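Local atomic coordinates of L-threonine dehydrogenase (Flavobacterium frigidimaris, PDB entry 2YY7), a protein that binds NAD and probably catalyses the NAD-dependent oxidation of L-threonine at its 3-hydroxyl group. Residues 12-17 and 168-173; 178-183 and 187-192. All blocks are in the same frame, centred on the assembly; numbering follows the deposited sequence.

Contact 1 of 2, residues 12-17 and 168-173; sequences GQIGTE and IRYPGL. With NAD (nicotinamide-adenine-dinucleotide), chain E.
Ile14 CD1 lies in the apolar centre of this contact, 3.5 Å from CE2 of Tyr170 and equally 3.5 Å from CD1 of Leu173. With CG1 beside the backbone N (chi1 -55°) and CD1 extended beyond it, the isoleucine reaches across to both residues, crossing the leucine at about a right angle. Leu173 CD1 also lies over one face of the Tyr170 ring, displaced toward its rim, while the nicotinamide atom C6N of NAD sits at the edge of that ring, in its plane.

The cofactor bridges the two segments, which it holds through backbone amides. At the helix start, Gln13 N donates to NAD O1A (2.8 Å) and Ile14 N to NAD O1N (2.9 Å), one nearly straight bond for each phosphate. At the other end Leu173 N reaches the carboxamide oxygen, NAD O7N, at 2.9 Å with a more bent angle of 155°. Gly12 packs its CA 3.1 Å from NAD O5B, where a side chain would collide with the cofactor; Gly12 and Gly15 belong to the GxxGxxG motif of the Rossmann fold.

The contact gives out beyond Ile14 on the partly exposed side of the helix, where Thr16 and Glu17 do not touch 168-173. Thr16 OG1 and Thr16 N grip Gly12 O from opposite faces of its plane. Around the buried part, Met216 and Ile220 of helix 216-228 pack on Ile14, Thr223 of that helix bonds Tyr170 OH, and strands 112-118 and 211-215 flank strand 164-174.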
ATOM      1  N   GLY A  12     -24.181  -7.151  -5.285  1.00 12.18           N
ATOM      2  CA  GLY A  12     -23.897  -5.820  -4.778  1.00 11.12           C
ATOM      3  C   GLY A  12     -24.514  -4.694  -5.586  1.00 11.67           C
ATOM      4  O   GLY A  12     -25.177  -4.924  -6.607  1.00 10.57           O
ATOM      5  N   GLN A  13     -24.292  -3.464  -5.127  1.00 10.65           N
ATOM      6  CA  GLN A  13     -24.823  -2.284  -5.797  1.00 10.31           C
ATOM      7  C   GLN A  13     -24.384  -2.232  -7.264  1.00 10.88           C
ATOM      8  O   GLN A  13     -25.194  -1.939  -8.144  1.00 10.77           O
ATOM      9  CB  GLN A  13     -24.370  -1.000  -5.085  1.00  9.49           C
ATOM     10  CG  GLN A  13     -25.130   0.252  -5.555  1.00  8.59           C
ATOM     11  CD  GLN A  13     -24.445   1.560  -5.178  1.00 10.40           C
ATOM     12  OE1 GLN A  13     -25.024   2.636  -5.318  1.00 14.76           O
ATOM     13  NE2 GLN A  13     -23.208   1.474  -4.717  1.00 10.93           N
ATOM     14  N   ILE A  14     -23.108  -2.511  -7.527  1.00  9.89           N
ATOM     15  CA  ILE A  14     -22.602  -2.489  -8.899  1.00  9.02           C
ATOM     16  C   ILE A  14     -22.881  -3.808  -9.611  1.00  9.79           C
ATOM     17  O   ILE A  14     -23.373  -3.825 -10.743  1.00  9.81           O
ATOM     18  CB  ILE A  14     -21.076  -2.256  -8.950  1.00  8.99           C
ATOM     19  CG1 ILE A  14     -20.706  -0.981  -8.195  1.00  9.42           C
ATOM     20  CG2 ILE A  14     -20.617  -2.160 -10.405  1.00  9.50           C
ATOM     21  CD1 ILE A  14     -19.207  -0.756  -8.081  1.00  5.68           C
ATOM     22  N   GLY A  15     -22.554  -4.906  -8.930  1.00 10.05           N
ATOM     23  CA  GLY A  15     -22.745  -6.233  -9.486  1.00 11.87           C
ATOM     24  C   GLY A  15     -24.112  -6.478 -10.096  1.00 12.93           C
ATOM     25  O   GLY A  15     -24.223  -7.152 -11.123  1.00 12.41           O
ATOM     26  N   THR A  16     -25.149  -5.938  -9.460  1.00 13.29           N
ATOM     27  CA  THR A  16     -26.520  -6.102  -9.938  1.00 15.69           C
ATOM     28  C   THR A  16     -26.674  -5.590 -11.369  1.00 15.26           C
ATOM     29  O   THR A  16     -27.166  -6.303 -12.245  1.00 15.08           O
ATOM     30  CB  THR A  16     -27.524  -5.344  -9.028  1.00 15.57           C
ATOM     31  OG1 THR A  16     -27.519  -5.926  -7.718  1.00 20.68           O
ATOM     32  CG2 THR A  16     -28.936  -5.424  -9.602  1.00 18.54           C
ATOM     33  N   GLU A  17     -26.244  -4.353 -11.596  1.00 14.77           N
ATOM     34  CA  GLU A  17     -26.331  -3.728 -12.913  1.00 14.69           C
ATOM     35  C   GLU A  17     -25.308  -4.288 -13.894  1.00 13.53           C
ATOM     36  O   GLU A  17     -25.612  -4.484 -15.072  1.00 13.19           O
ATOM     37  CB  GLU A  17     -26.139  -2.217 -12.784  1.00 15.40           C
ATOM     38  CG  GLU A  17     -27.233  -1.518 -11.999  1.00 17.73           C
ATOM     39  CD  GLU A  17     -28.596  -1.663 -12.649  1.00 26.00           C
ATOM     40  OE1 GLU A  17     -28.723  -1.317 -13.845  1.00 27.89           O
ATOM     41  OE2 GLU A  17     -29.540  -2.116 -11.966  1.00 25.16           O
ATOM     42  N   ILE A 168     -10.212   0.538 -12.456  1.00  9.85           N
ATOM     43  CA  ILE A 168     -10.604   1.936 -12.462  1.00  9.99           C
ATOM     44  C   ILE A 168     -10.949   2.355 -11.032  1.00 10.11           C
ATOM     45  O   ILE A 168     -11.485   1.569 -10.244  1.00  8.77           O
ATOM     46  CB  ILE A 168     -11.816   2.223 -13.404  1.00 11.34           C
ATOM     47  CG1 ILE A 168     -12.986   1.305 -13.076  1.00 12.34           C
ATOM     48  CG2 ILE A 168     -11.402   2.036 -14.862  1.00 10.66           C
ATOM     49  CD1 ILE A 168     -14.131   1.430 -14.076  1.00 12.53           C
ATOM     50  N   ARG A 169     -10.606   3.590 -10.696  1.00  9.09           N
ATOM     51  CA  ARG A 169     -10.880   4.124  -9.373  1.00  9.81           C
ATOM     52  C   ARG A 169     -12.261   4.782  -9.399  1.00 10.11           C
ATOM     53  O   ARG A 169     -12.375   5.993  -9.592  1.00 11.16           O
ATOM     54  CB  ARG A 169      -9.793   5.143  -8.995  1.00  8.64           C
ATOM     55  CG  ARG A 169      -8.382   4.546  -8.871  1.00  9.26           C
ATOM     56  CD  ARG A 169      -7.305   5.645  -8.871  1.00  9.51           C
ATOM     57  NE  ARG A 169      -5.950   5.110  -8.718  1.00 10.20           N
ATOM     58  CZ  ARG A 169      -4.846   5.732  -9.132  1.00 10.51           C
ATOM     59  NH1 ARG A 169      -4.927   6.918  -9.726  1.00  9.44           N
ATOM     60  NH2 ARG A 169      -3.659   5.162  -8.968  1.00  7.68           N
ATOM     61  N   TYR A 170     -13.315   3.983  -9.222  1.00  9.88           N
ATOM     62  CA  TYR A 170     -14.680   4.525  -9.235  1.00  9.77           C
ATOM     63  C   TYR A 170     -14.884   5.638  -8.208  1.00 10.01           C
ATOM     64  O   TYR A 170     -14.413   5.537  -7.074  1.00  9.12           O
ATOM     65  CB  TYR A 170     -15.731   3.477  -8.850  1.00  9.15           C
ATOM     66  CG  TYR A 170     -15.933   2.253  -9.717  1.00  9.04           C
ATOM     67  CD1 TYR A 170     -16.208   2.351 -11.082  1.00  8.49           C
ATOM     68  CD2 TYR A 170     -15.968   0.990  -9.131  1.00  7.39           C
ATOM     69  CE1 TYR A 170     -16.520   1.203 -11.838  1.00  8.83           C
ATOM     70  CE2 TYR A 170     -16.275  -0.146  -9.866  1.00  6.39           C
ATOM     71  CZ  TYR A 170     -16.550  -0.038 -11.212  1.00  7.47           C
ATOM     72  OH  TYR A 170     -16.852  -1.190 -11.908  1.00  6.55           O
ATOM     73  N   PRO A 171     -15.573   6.723  -8.594  1.00 10.99           N
ATOM     74  CA  PRO A 171     -15.803   7.771  -7.598  1.00 11.19           C
ATOM     75  C   PRO A 171     -17.060   7.285  -6.853  1.00 11.55           C
ATOM     76  O   PRO A 171     -17.431   6.121  -6.991  1.00 11.68           O
ATOM     77  CB  PRO A 171     -16.053   9.019  -8.451  1.00 12.04           C
ATOM     78  CG  PRO A 171     -16.593   8.479  -9.722  1.00 11.48           C
ATOM     79  CD  PRO A 171     -15.763   7.242  -9.960  1.00 10.56           C
ATOM     80  N   GLY A 172     -17.704   8.135  -6.060  1.00 10.88           N
ATOM     81  CA  GLY A 172     -18.908   7.693  -5.366  1.00 10.69           C
ATOM     82  C   GLY A 172     -19.981   7.342  -6.389  1.00 11.25           C
ATOM     83  O   GLY A 172     -20.293   8.165  -7.250  1.00 11.54           O
ATOM     84  N   LEU A 173     -20.550   6.140  -6.302  1.00 10.94           N
ATOM     85  CA  LEU A 173     -21.568   5.710  -7.268  1.00 11.22           C
ATOM     86  C   LEU A 173     -23.013   5.830  -6.787  1.00 11.43           C
ATOM     87  O   LEU A 173     -23.325   5.575  -5.624  1.00 11.72           O
ATOM     88  CB  LEU A 173     -21.304   4.264  -7.713  1.00 10.56           C
ATOM     89  CG  LEU A 173     -19.957   3.955  -8.368  1.00  7.53           C
ATOM     90  CD1 LEU A 173     -20.016   2.563  -8.988  1.00  8.81           C
ATOM     91  CD2 LEU A 173     -19.633   4.989  -9.439  1.00  7.05           C
TER
HETATM   92  PA  NAD E3001     -21.622  -3.937  -2.278  1.00  9.94           P
HETATM   93  O1A NAD E3001     -22.933  -3.327  -2.637  1.00 10.01           O
HETATM   94  O2A NAD E3001     -21.274  -3.900  -0.834  1.00 10.53           O
HETATM   95  O5B NAD E3001     -21.481  -5.383  -2.906  1.00  8.58           O
HETATM   96  C5B NAD E3001     -20.535  -6.297  -2.433  1.00  3.91           C
HETATM   97  C4B NAD E3001     -21.018  -7.700  -2.711  1.00  5.99           C
HETATM   98  O4B NAD E3001     -19.951  -8.595  -2.389  1.00  7.54           O
HETATM   99  C3B NAD E3001     -22.246  -8.072  -1.847  1.00  7.81           C
HETATM  100  O3B NAD E3001     -23.326  -8.576  -2.652  1.00  8.85           O
HETATM  101  C2B NAD E3001     -21.673  -9.087  -0.850  1.00  7.51           C
HETATM  102  O2B NAD E3001     -22.627 -10.055  -0.449  1.00  8.79           O
HETATM  103  C1B NAD E3001     -20.509  -9.684  -1.656  1.00  8.55           C
HETATM  104  N9A NAD E3001     -19.518 -10.363  -0.809  1.00  8.89           N
HETATM  105  C8A NAD E3001     -19.021  -9.905   0.411  1.00 10.09           C
HETATM  106  N7A NAD E3001     -18.159 -10.820   0.877  1.00  8.19           N
HETATM  107  C5A NAD E3001     -18.096 -11.819  -0.032  1.00  9.44           C
HETATM  108  C6A NAD E3001     -17.396 -13.015  -0.031  1.00  8.67           C
HETATM  109  N6A NAD E3001     -16.678 -13.369   1.013  1.00  7.69           N
HETATM  110  N1A NAD E3001     -17.545 -13.876  -1.087  1.00  8.28           N
HETATM  111  C2A NAD E3001     -18.377 -13.566  -2.151  1.00  9.67           C
HETATM  112  N3A NAD E3001     -19.106 -12.392  -2.158  1.00  8.46           N
HETATM  113  C4A NAD E3001     -18.954 -11.544  -1.089  1.00  7.80           C
HETATM  114  O3  NAD E3001     -20.446  -3.115  -2.999  1.00  9.50           O
HETATM  115  PN  NAD E3001     -20.448  -2.359  -4.435  1.00  9.35           P
HETATM  116  O1N NAD E3001     -21.121  -3.169  -5.504  1.00  7.46           O
HETATM  117  O2N NAD E3001     -20.810  -0.945  -4.146  1.00 14.18           O
HETATM  118  O5D NAD E3001     -18.858  -2.344  -4.765  1.00  8.59           O
HETATM  119  C5D NAD E3001     -18.263  -3.380  -5.561  1.00  7.19           C
HETATM  120  C4D NAD E3001     -16.763  -3.036  -5.778  1.00  6.92           C
HETATM  121  O4D NAD E3001     -16.639  -1.722  -6.293  1.00  6.26           O
HETATM  122  C3D NAD E3001     -15.941  -3.030  -4.486  1.00  9.06           C
HETATM  123  O3D NAD E3001     -14.621  -3.471  -4.788  1.00 10.26           O
HETATM  124  C2D NAD E3001     -15.859  -1.567  -4.124  1.00  9.11           C
HETATM  125  O2D NAD E3001     -14.760  -1.377  -3.264  1.00 10.15           O
HETATM  126  C1D NAD E3001     -15.758  -0.901  -5.496  1.00  6.43           C
HETATM  127  N1N NAD E3001     -16.187   0.514  -5.409  1.00  6.65           N
HETATM  128  C2N NAD E3001     -17.514   0.817  -5.183  1.00  5.39           C
HETATM  129  C3N NAD E3001     -17.907   2.148  -5.102  1.00  7.35           C
HETATM  130  C7N NAD E3001     -19.361   2.512  -4.975  1.00  7.03           C
HETATM  131  O7N NAD E3001     -19.621   3.864  -4.827  1.00  9.20           O
HETATM  132  N7N NAD E3001     -20.338   1.588  -4.953  1.00 11.22           N
HETATM  133  C4N NAD E3001     -16.954   3.177  -5.227  1.00  5.97           C
HETATM  134  C5N NAD E3001     -15.618   2.855  -5.482  1.00  4.61           C
HETATM  135  C6N NAD E3001     -15.234   1.530  -5.552  1.00  2.20           C

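Contact 2 of 2, residues 178-183 and 187-192; sequences TPPGGG and YAVDIF. With NAD (nicotinamide-adenine-dinucleotide), chain E.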
ATOM      1  N   THR A 178     -30.327  -1.240  -6.426  1.00 16.92           N
ATOM      2  CA  THR A 178     -29.893  -1.954  -5.227  1.00 17.34           C
ATOM      3  C   THR A 178     -29.273  -0.971  -4.232  1.00 17.67           C
ATOM      4  O   THR A 178     -28.593  -0.028  -4.626  1.00 16.64           O
ATOM      5  CB  THR A 178     -28.853  -3.035  -5.598  1.00 18.32           C
ATOM      6  OG1 THR A 178     -29.390  -3.872  -6.629  1.00 18.64           O
ATOM      7  CG2 THR A 178     -28.502  -3.898  -4.396  1.00 16.97           C
ATOM      8  N   PRO A 179     -29.515  -1.176  -2.926  1.00 18.08           N
ATOM      9  CA  PRO A 179     -28.973  -0.299  -1.884  1.00 18.05           C
ATOM     10  C   PRO A 179     -27.447  -0.337  -1.859  1.00 17.36           C
ATOM     11  O   PRO A 179     -26.841  -1.361  -2.179  1.00 16.95           O
ATOM     12  CB  PRO A 179     -29.570  -0.874  -0.597  1.00 18.22           C
ATOM     13  CG  PRO A 179     -30.837  -1.511  -1.062  1.00 20.12           C
ATOM     14  CD  PRO A 179     -30.415  -2.183  -2.338  1.00 17.92           C
ATOM     15  N   PRO A 180     -26.806   0.782  -1.477  1.00 16.14           N
ATOM     16  CA  PRO A 180     -25.343   0.834  -1.421  1.00 14.35           C
ATOM     17  C   PRO A 180     -24.834  -0.076  -0.304  1.00 13.49           C
ATOM     18  O   PRO A 180     -25.596  -0.459   0.584  1.00 11.49           O
ATOM     19  CB  PRO A 180     -25.061   2.312  -1.163  1.00 14.83           C
ATOM     20  CG  PRO A 180     -26.241   2.731  -0.334  1.00 14.77           C
ATOM     21  CD  PRO A 180     -27.401   2.055  -1.034  1.00 16.57           C
ATOM     22  N   GLY A 181     -23.547  -0.403  -0.339  1.00 11.56           N
ATOM     23  CA  GLY A 181     -22.993  -1.299   0.659  1.00 12.78           C
ATOM     24  C   GLY A 181     -22.281  -0.663   1.833  1.00 13.23           C
ATOM     25  O   GLY A 181     -21.568  -1.348   2.563  1.00 13.86           O
ATOM     26  N   GLY A 182     -22.456   0.639   2.022  1.00 13.74           N
ATOM     27  CA  GLY A 182     -21.804   1.291   3.142  1.00 14.84           C
ATOM     28  C   GLY A 182     -20.574   2.092   2.776  1.00 15.07           C
ATOM     29  O   GLY A 182     -19.556   2.021   3.460  1.00 15.92           O
ATOM     30  N   GLY A 183     -20.662   2.847   1.690  1.00 15.39           N
ATOM     31  CA  GLY A 183     -19.547   3.679   1.278  1.00 15.60           C
ATOM     32  C   GLY A 183     -19.743   5.024   1.949  1.00 15.63           C
ATOM     33  O   GLY A 183     -20.748   5.229   2.628  1.00 17.05           O
ATOM     34  N   TYR A 187     -24.774   8.808   0.837  1.00 11.56           N
ATOM     35  CA  TYR A 187     -25.813   9.813   1.064  1.00 11.54           C
ATOM     36  C   TYR A 187     -26.450  10.254  -0.255  1.00 11.09           C
ATOM     37  O   TYR A 187     -27.615  10.645  -0.280  1.00 10.25           O
ATOM     38  CB  TYR A 187     -25.252  11.049   1.783  1.00 11.24           C
ATOM     39  CG  TYR A 187     -24.762  12.131   0.844  1.00 12.10           C
ATOM     40  CD1 TYR A 187     -23.442  12.150   0.394  1.00 12.97           C
ATOM     41  CD2 TYR A 187     -25.636  13.109   0.361  1.00 14.05           C
ATOM     42  CE1 TYR A 187     -23.003  13.121  -0.516  1.00 11.06           C
ATOM     43  CE2 TYR A 187     -25.209  14.076  -0.554  1.00 11.93           C
ATOM     44  CZ  TYR A 187     -23.893  14.073  -0.985  1.00 14.01           C
ATOM     45  OH  TYR A 187     -23.473  15.015  -1.901  1.00 12.32           O
ATOM     46  N   ALA A 188     -25.678  10.196  -1.342  1.00 10.64           N
ATOM     47  CA  ALA A 188     -26.165  10.611  -2.658  1.00 10.82           C
ATOM     48  C   ALA A 188     -27.228   9.662  -3.214  1.00 11.25           C
ATOM     49  O   ALA A 188     -27.868   9.956  -4.224  1.00 12.24           O
ATOM     50  CB  ALA A 188     -24.999  10.732  -3.638  1.00 11.10           C
ATOM     51  N   VAL A 189     -27.386   8.514  -2.564  1.00 11.44           N
ATOM     52  CA  VAL A 189     -28.394   7.540  -2.953  1.00 10.47           C
ATOM     53  C   VAL A 189     -29.548   7.689  -1.961  1.00 10.95           C
ATOM     54  O   VAL A 189     -30.701   7.865  -2.351  1.00 11.64           O
ATOM     55  CB  VAL A 189     -27.842   6.097  -2.894  1.00 10.78           C
ATOM     56  CG1 VAL A 189     -28.964   5.088  -3.161  1.00  9.61           C
ATOM     57  CG2 VAL A 189     -26.732   5.933  -3.923  1.00  9.13           C
ATOM     58  N   ASP A 190     -29.218   7.645  -0.675  1.00 11.33           N
ATOM     59  CA  ASP A 190     -30.214   7.770   0.386  1.00 12.84           C
ATOM     60  C   ASP A 190     -31.099   9.009   0.226  1.00 12.36           C
ATOM     61  O   ASP A 190     -32.315   8.945   0.415  1.00 12.87           O
ATOM     62  CB  ASP A 190     -29.516   7.821   1.746  1.00 13.53           C
ATOM     63  CG  ASP A 190     -28.888   6.497   2.132  1.00 16.01           C
ATOM     64  OD1 ASP A 190     -28.145   6.470   3.136  1.00 18.10           O
ATOM     65  OD2 ASP A 190     -29.138   5.489   1.439  1.00 17.19           O
ATOM     66  N   ILE A 191     -30.479  10.132  -0.121  1.00 12.99           N
ATOM     67  CA  ILE A 191     -31.194  11.391  -0.291  1.00 13.31           C
ATOM     68  C   ILE A 191     -32.375  11.243  -1.246  1.00 13.87           C
ATOM     69  O   ILE A 191     -33.397  11.907  -1.081  1.00 13.96           O
ATOM     70  CB  ILE A 191     -30.240  12.495  -0.805  1.00 13.81           C
ATOM     71  CG1 ILE A 191     -30.922  13.862  -0.724  1.00 13.95           C
ATOM     72  CG2 ILE A 191     -29.805  12.187  -2.230  1.00 14.10           C
ATOM     73  CD1 ILE A 191     -29.993  15.021  -1.056  1.00 13.15           C
ATOM     74  N   PHE A 192     -32.238  10.377  -2.244  1.00 14.13           N
ATOM     75  CA  PHE A 192     -33.324  10.160  -3.195  1.00 14.89           C
ATOM     76  C   PHE A 192     -34.464   9.367  -2.553  1.00 15.19           C
ATOM     77  O   PHE A 192     -35.631   9.721  -2.702  1.00 15.95           O
ATOM     78  CB  PHE A 192     -32.803   9.434  -4.445  1.00 13.65           C
ATOM     79  CG  PHE A 192     -32.111  10.346  -5.436  1.00 13.82           C
ATOM     80  CD1 PHE A 192     -32.851  11.151  -6.296  1.00 13.25           C
ATOM     81  CD2 PHE A 192     -30.718  10.409  -5.497  1.00 11.72           C
ATOM     82  CE1 PHE A 192     -32.217  12.007  -7.206  1.00 11.29           C
ATOM     83  CE2 PHE A 192     -30.076  11.260  -6.400  1.00 12.01           C
ATOM     84  CZ  PHE A 192     -30.828  12.060  -7.256  1.00 11.23           C
TER
HETATM   85  PA  NAD E3001     -21.622  -3.937  -2.278  1.00  9.94           P
HETATM   86  O1A NAD E3001     -22.933  -3.327  -2.637  1.00 10.01           O
HETATM   87  O2A NAD E3001     -21.274  -3.900  -0.834  1.00 10.53           O
HETATM   88  O5B NAD E3001     -21.481  -5.383  -2.906  1.00  8.58           O
HETATM   89  C5B NAD E3001     -20.535  -6.297  -2.433  1.00  3.91           C
HETATM   90  C4B NAD E3001     -21.018  -7.700  -2.711  1.00  5.99           C
HETATM   91  O4B NAD E3001     -19.951  -8.595  -2.389  1.00  7.54           O
HETATM   92  C3B NAD E3001     -22.246  -8.072  -1.847  1.00  7.81           C
HETATM   93  O3B NAD E3001     -23.326  -8.576  -2.652  1.00  8.85           O
HETATM   94  C2B NAD E3001     -21.673  -9.087  -0.850  1.00  7.51           C
HETATM   95  O2B NAD E3001     -22.627 -10.055  -0.449  1.00  8.79           O
HETATM   96  C1B NAD E3001     -20.509  -9.684  -1.656  1.00  8.55           C
HETATM   97  N9A NAD E3001     -19.518 -10.363  -0.809  1.00  8.89           N
HETATM   98  C8A NAD E3001     -19.021  -9.905   0.411  1.00 10.09           C
HETATM   99  N7A NAD E3001     -18.159 -10.820   0.877  1.00  8.19           N
HETATM  100  C5A NAD E3001     -18.096 -11.819  -0.032  1.00  9.44           C
HETATM  101  C6A NAD E3001     -17.396 -13.015  -0.031  1.00  8.67           C
HETATM  102  N6A NAD E3001     -16.678 -13.369   1.013  1.00  7.69           N
HETATM  103  N1A NAD E3001     -17.545 -13.876  -1.087  1.00  8.28           N
HETATM  104  C2A NAD E3001     -18.377 -13.566  -2.151  1.00  9.67           C
HETATM  105  N3A NAD E3001     -19.106 -12.392  -2.158  1.00  8.46           N
HETATM  106  C4A NAD E3001     -18.954 -11.544  -1.089  1.00  7.80           C
HETATM  107  O3  NAD E3001     -20.446  -3.115  -2.999  1.00  9.50           O
HETATM  108  PN  NAD E3001     -20.448  -2.359  -4.435  1.00  9.35           P
HETATM  109  O1N NAD E3001     -21.121  -3.169  -5.504  1.00  7.46           O
HETATM  110  O2N NAD E3001     -20.810  -0.945  -4.146  1.00 14.18           O
HETATM  111  O5D NAD E3001     -18.858  -2.344  -4.765  1.00  8.59           O
HETATM  112  C5D NAD E3001     -18.263  -3.380  -5.561  1.00  7.19           C
HETATM  113  C4D NAD E3001     -16.763  -3.036  -5.778  1.00  6.92           C
HETATM  114  O4D NAD E3001     -16.639  -1.722  -6.293  1.00  6.26           O
HETATM  115  C3D NAD E3001     -15.941  -3.030  -4.486  1.00  9.06           C
HETATM  116  O3D NAD E3001     -14.621  -3.471  -4.788  1.00 10.26           O
HETATM  117  C2D NAD E3001     -15.859  -1.567  -4.124  1.00  9.11           C
HETATM  118  O2D NAD E3001     -14.760  -1.377  -3.264  1.00 10.15           O
HETATM  119  C1D NAD E3001     -15.758  -0.901  -5.496  1.00  6.43           C
HETATM  120  N1N NAD E3001     -16.187   0.514  -5.409  1.00  6.65           N
HETATM  121  C2N NAD E3001     -17.514   0.817  -5.183  1.00  5.39           C
HETATM  122  C3N NAD E3001     -17.907   2.148  -5.102  1.00  7.35           C
HETATM  123  C7N NAD E3001     -19.361   2.512  -4.975  1.00  7.03           C
HETATM  124  O7N NAD E3001     -19.621   3.864  -4.827  1.00  9.20           O
HETATM  125  N7N NAD E3001     -20.338   1.588  -4.953  1.00 11.22           N
HETATM  126  C4N NAD E3001     -16.954   3.177  -5.227  1.00  5.97           C
HETATM  127  C5N NAD E3001     -15.618   2.855  -5.482  1.00  4.61           C
HETATM  128  C6N NAD E3001     -15.234   1.530  -5.552  1.00  2.20           C
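Pro180 and Val189 make the main apolar meeting between this loop and the first turns of helix 187-197, with Pro180 CD 4.0 Å from Val189 CG1. The valine presents that methyl because CG1 is anti to its backbone N (chi1 174°), while CG2 occupies the position beside the N. The proline ring points its CB toward the helix, and its CD atom touches the methyl.

Asp190 adds a lighter contact. Its CB does not aim at the loop, but CG turns beside the backbone N (chi1 -70°) and brings the carboxylate closer, leaving OD2 4.4 Å from Pro180 CG. The touch is one of van der Waals proximity, and Asp190 stays partly exposed.

Other side chains of the helix segment are committed to different neighbours. Tyr187, whose CB points away from the loop and whose chi1 of 91° departs from the staggered positions, packs against strand 200-203 and helix 249-257, and helix 300-311 also covers part of the helix beyond the contact.

Three glycines, 181-183, follow Pro180. Gly181 CA approaches NAD O2A to 3.5 Å, and a CB there would fall about 2.0 Å from that oxygen; Gly182 has a positive phi at which a CB would press on the preceding carbonyl oxygen. Thr82 bonds Gly181 O through its hydroxyl, and Asp186 OD2 accepts weak hydrogen bonds from the amides of Gly182 and Gly183. Through Gly181 this glycine-rich loop, leading from strand 164-174 into a helix, borders the adenosine-side phosphate (PA) in the NAD pocket of a fold consistent with the UDP-galactose 4-epimerase-like, extended short-chain dehydrogenases.

Contacts 1 and 2 follow each other along the chain, with centres about 11 Å apart, and both border the NAD pyrophosphate. Contact 1 spans both phosphates and the nicotinamide carboxamide, whereas contact 2 approaches PA, through Gly181; at that phosphate residues 12-17 use O1A, and residues 178-183 come near O2A. The two are also joined directly. Thr16 OG1 and Thr178 OG1 are 3.0 Å apart, a probable hydrogen bond from helix 13-26 to the loop, and Gln13 CB packs on Pro179 O at 3.8 Å. In addition, Val189 CG2 lies 3.8 Å from Leu173 O. The loop thus runs past the start of helix 13-26, between the cofactor and helix 187-197.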